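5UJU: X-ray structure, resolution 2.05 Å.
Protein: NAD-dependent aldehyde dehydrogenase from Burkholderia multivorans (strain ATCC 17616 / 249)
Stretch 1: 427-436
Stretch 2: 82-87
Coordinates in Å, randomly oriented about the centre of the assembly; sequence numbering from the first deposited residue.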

# COMPACT_ATOMS: atom_id res chain seq x y z
N GLN A 427 -19.60 42.40 -10.62
CA GLN A 427 -20.07 42.25 -11.99
C GLN A 427 -18.84 42.03 -12.85
O GLN A 427 -17.98 42.91 -12.94
CB GLN A 427 -20.87 43.47 -12.46
CG GLN A 427 -21.39 43.35 -13.90
CD GLN A 427 -22.44 42.27 -14.06
OE1 GLN A 427 -22.96 41.74 -13.09
NE2 GLN A 427 -22.75 41.92 -15.32
N HIS A 428 -18.73 40.84 -13.41
CA HIS A 428 -17.60 40.51 -14.27
C HIS A 428 -17.64 41.39 -15.51
O HIS A 428 -18.67 41.44 -16.18
CB HIS A 428 -17.62 39.03 -14.65
CG HIS A 428 -16.30 38.52 -15.17
ND1 HIS A 428 -15.72 39.00 -16.32
CD2 HIS A 428 -15.45 37.60 -14.67
CE1 HIS A 428 -14.56 38.39 -16.51
NE2 HIS A 428 -14.38 37.53 -15.53
N PRO A 429 -16.55 42.07 -15.86
CA PRO A 429 -16.60 42.99 -17.00
C PRO A 429 -16.85 42.30 -18.34
O PRO A 429 -17.35 42.96 -19.27
CB PRO A 429 -15.22 43.66 -16.98
CG PRO A 429 -14.65 43.35 -15.63
CD PRO A 429 -15.22 42.04 -15.23
N ALA A 430 -16.53 41.01 -18.47
CA ALA A 430 -16.66 40.31 -19.74
C ALA A 430 -17.74 39.24 -19.76
O ALA A 430 -18.15 38.83 -20.85
CB ALA A 430 -15.33 39.64 -20.11
N PHE A 431 -18.24 38.81 -18.60
CA PHE A 431 -19.23 37.74 -18.51
C PHE A 431 -20.38 38.23 -17.65
O PHE A 431 -20.35 38.10 -16.42
CB PHE A 431 -18.63 36.46 -17.92
CG PHE A 431 -17.60 35.81 -18.80
CD1 PHE A 431 -18.00 35.06 -19.90
CD2 PHE A 431 -16.25 35.92 -18.52
CE1 PHE A 431 -17.05 34.44 -20.72
CE2 PHE A 431 -15.31 35.31 -19.34
CZ PHE A 431 -15.71 34.56 -20.44
N PRO A 432 -21.43 38.79 -18.28
CA PRO A 432 -22.50 39.44 -17.51
C PRO A 432 -23.15 38.55 -16.47
O PRO A 432 -23.65 39.06 -15.46
CB PRO A 432 -23.52 39.83 -18.60
CG PRO A 432 -22.73 39.88 -19.87
CD PRO A 432 -21.66 38.84 -19.74
N ASP A 433 -23.18 37.24 -16.68
CA ASP A 433 -23.87 36.34 -15.76
C ASP A 433 -22.92 35.52 -14.90
O ASP A 433 -23.36 34.56 -14.27
CB ASP A 433 -24.81 35.42 -16.55
CG ASP A 433 -25.94 36.18 -17.22
OD1 ASP A 433 -26.42 37.17 -16.63
OD2 ASP A 433 -26.33 35.80 -18.35
N ALA A 434 -21.64 35.88 -14.84
CA ALA A 434 -20.71 35.14 -14.01
C ALA A 434 -21.05 35.30 -12.53
O ALA A 434 -21.61 36.32 -12.11
CB ALA A 434 -19.28 35.61 -14.27
N ARG A 435 -20.74 34.26 -11.75
CA ARG A 435 -20.95 34.21 -10.31
C ARG A 435 -19.62 34.52 -9.63
O ARG A 435 -18.74 33.66 -9.55
CB ARG A 435 -21.49 32.83 -9.90
CG ARG A 435 -21.87 32.69 -8.43
CD ARG A 435 -22.01 31.21 -8.05
NE ARG A 435 -23.11 30.58 -8.77
CZ ARG A 435 -22.97 29.60 -9.66
NH1 ARG A 435 -21.77 29.12 -9.96
NH2 ARG A 435 -24.04 29.11 -10.27
N VAL A 436 -19.45 35.76 -9.17
CA VAL A 436 -18.18 36.22 -8.62
C VAL A 436 -18.45 36.81 -7.24
O VAL A 436 -19.32 37.67 -7.10
CB VAL A 436 -17.51 37.27 -9.53
CG1 VAL A 436 -16.12 37.68 -8.99
CG2 VAL A 436 -17.40 36.79 -10.97
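Stretch 2, residues 82-87: SPYGVA

Stretch 2 lies on stretch 1 as one turn against another, and neither segment contains a regular helix or strand. Ser-82 to Gly-85 form a type I beta turn, closed by Gly-85 N to Ser-82 O at 2.9 Å; Pro-83 and Tyr-84, at phi/psi of -60/-16° and -89/0°, occupy its corners. Phe-431 to Ala-434 form a second type I turn, closed by Ala-434 N to Phe-431 O at 3.0 Å. The direction follows from the nearest CA pairs: Asp-433 CA to Gly-85 CA is 4.6 Å, Ala-434 CA to Tyr-84 CA 3.7 Å, and Arg-435 CA to Pro-83 CA 5.7 Å. As stretch 1 advances, its partners step backward, so the two chains run antiparallel through this short register. Together they bury 373 Å², and at least 344 positions of sequence separate any two touching residues.

At the start of stretch 1, Gln-427 is out of reach, its NE2 donating instead to Pro-432 O at 3.0 Å. His-428 makes the first contact: its CB points toward stretch 2, and CD2 lies 3.9 Å from Tyr-84 CE1, at the edge of the tyrosine ring. The ring planes meet at 85° with centroids 5.8 Å apart. On the other side of the imidazole, ND1 of His-428 accepts a hydrogen bond from Ala-430 N at 3.1 Å, which ties the ring to its own loop. Pro-429 and Ala-430 do not reach stretch 2.

Phe-431 also directs its CB toward stretch 2, with chi1 at -67° (m). Phe-431 CB approaches Tyr-84 O to 3.4 Å, while Tyr-84 CB sits over one face of the Phe-431 ring, 4.2 Å from that ring's centroid and 18° off the normal, a CH-pi geometry. The two aromatic rings are inclined at 49°, with Phe-431 CD2 3.8 Å from Tyr-84 CD1. Farther along the ring, Phe-431 CE1 meets Val-86 CG2 at 3.7 Å.

Pro-432 makes no contact, but Asp-433 is joined to stretch 2 through a water, whose O accepts from Asp-433 N at 2.9 Å and donates to Tyr-84 O at 2.8 Å. Asp-433 O is 3.8 Å from Gly-85 CA. The glycine suits this place on two counts: an ideal CB on Gly-85 would fall 2.5 Å from Asp-433 CB, a clash, and its phi/psi of 85/4° would jam a CB against the preceding carbonyl O.

At Ala-434 the CA atoms come closest, 3.7 Å from Ala-434 CA to Tyr-84 CA. Ala-434 N lies 3.4 Å from Tyr-84 O, but the angle is too poor for a hydrogen bond. Ala-434 CA makes a CA-H...O contact of 3.4 Å with Pro-83 O, and Ala-434 CB packs 3.9 Å from Tyr-84 CD1.

Arg-435 supplies the one direct hydrogen bond between the stretches, Arg-435 N to Pro-83 O at 2.9 Å and 163°. Its CB points sideways, yet the side chain's end comes nearer, placing Arg-435 NH1 4.1 Å from Pro-83 CB. Val-436 then leaves the contact.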

# COMPACT_ATOMS: atom_id res chain seq x y z
N SER A 82 -21.76 26.61 -16.61
CA SER A 82 -20.54 27.40 -16.49
C SER A 82 -20.67 28.40 -15.34
O SER A 82 -21.63 29.18 -15.32
CB SER A 82 -20.27 28.15 -17.78
OG SER A 82 -19.25 29.11 -17.58
N PRO A 83 -19.73 28.43 -14.40
CA PRO A 83 -19.76 29.50 -13.38
C PRO A 83 -19.67 30.89 -13.98
O PRO A 83 -20.01 31.87 -13.30
CB PRO A 83 -18.56 29.18 -12.48
CG PRO A 83 -18.40 27.68 -12.61
CD PRO A 83 -18.71 27.41 -14.08
N TYR A 84 -19.23 31.01 -15.23
CA TYR A 84 -19.18 32.30 -15.91
C TYR A 84 -20.48 32.65 -16.63
O TYR A 84 -20.57 33.73 -17.22
CB TYR A 84 -17.98 32.33 -16.86
CG TYR A 84 -16.68 32.40 -16.10
CD1 TYR A 84 -16.23 33.60 -15.57
CD2 TYR A 84 -15.91 31.25 -15.87
CE1 TYR A 84 -15.05 33.68 -14.85
CE2 TYR A 84 -14.70 31.33 -15.15
CZ TYR A 84 -14.29 32.55 -14.64
OH TYR A 84 -13.12 32.67 -13.92
N GLY A 85 -21.48 31.78 -16.57
CA GLY A 85 -22.78 32.10 -17.14
C GLY A 85 -22.92 31.82 -18.61
O GLY A 85 -23.96 32.15 -19.19
N VAL A 86 -21.91 31.23 -19.25
CA VAL A 86 -21.98 30.85 -20.65
C VAL A 86 -22.82 29.59 -20.78
O VAL A 86 -22.69 28.65 -19.98
CB VAL A 86 -20.56 30.64 -21.21
CG1 VAL A 86 -20.60 30.00 -22.60
CG2 VAL A 86 -19.81 31.96 -21.25
N ALA A 87 -23.72 29.56 -21.77
CA ALA A 87 -24.50 28.37 -22.05
C ALA A 87 -23.59 27.26 -22.57
O ALA A 87 -22.83 27.46 -23.52
CB ALA A 87 -25.60 28.68 -23.06
O HOH W 1 -21.92 35.62 -18.78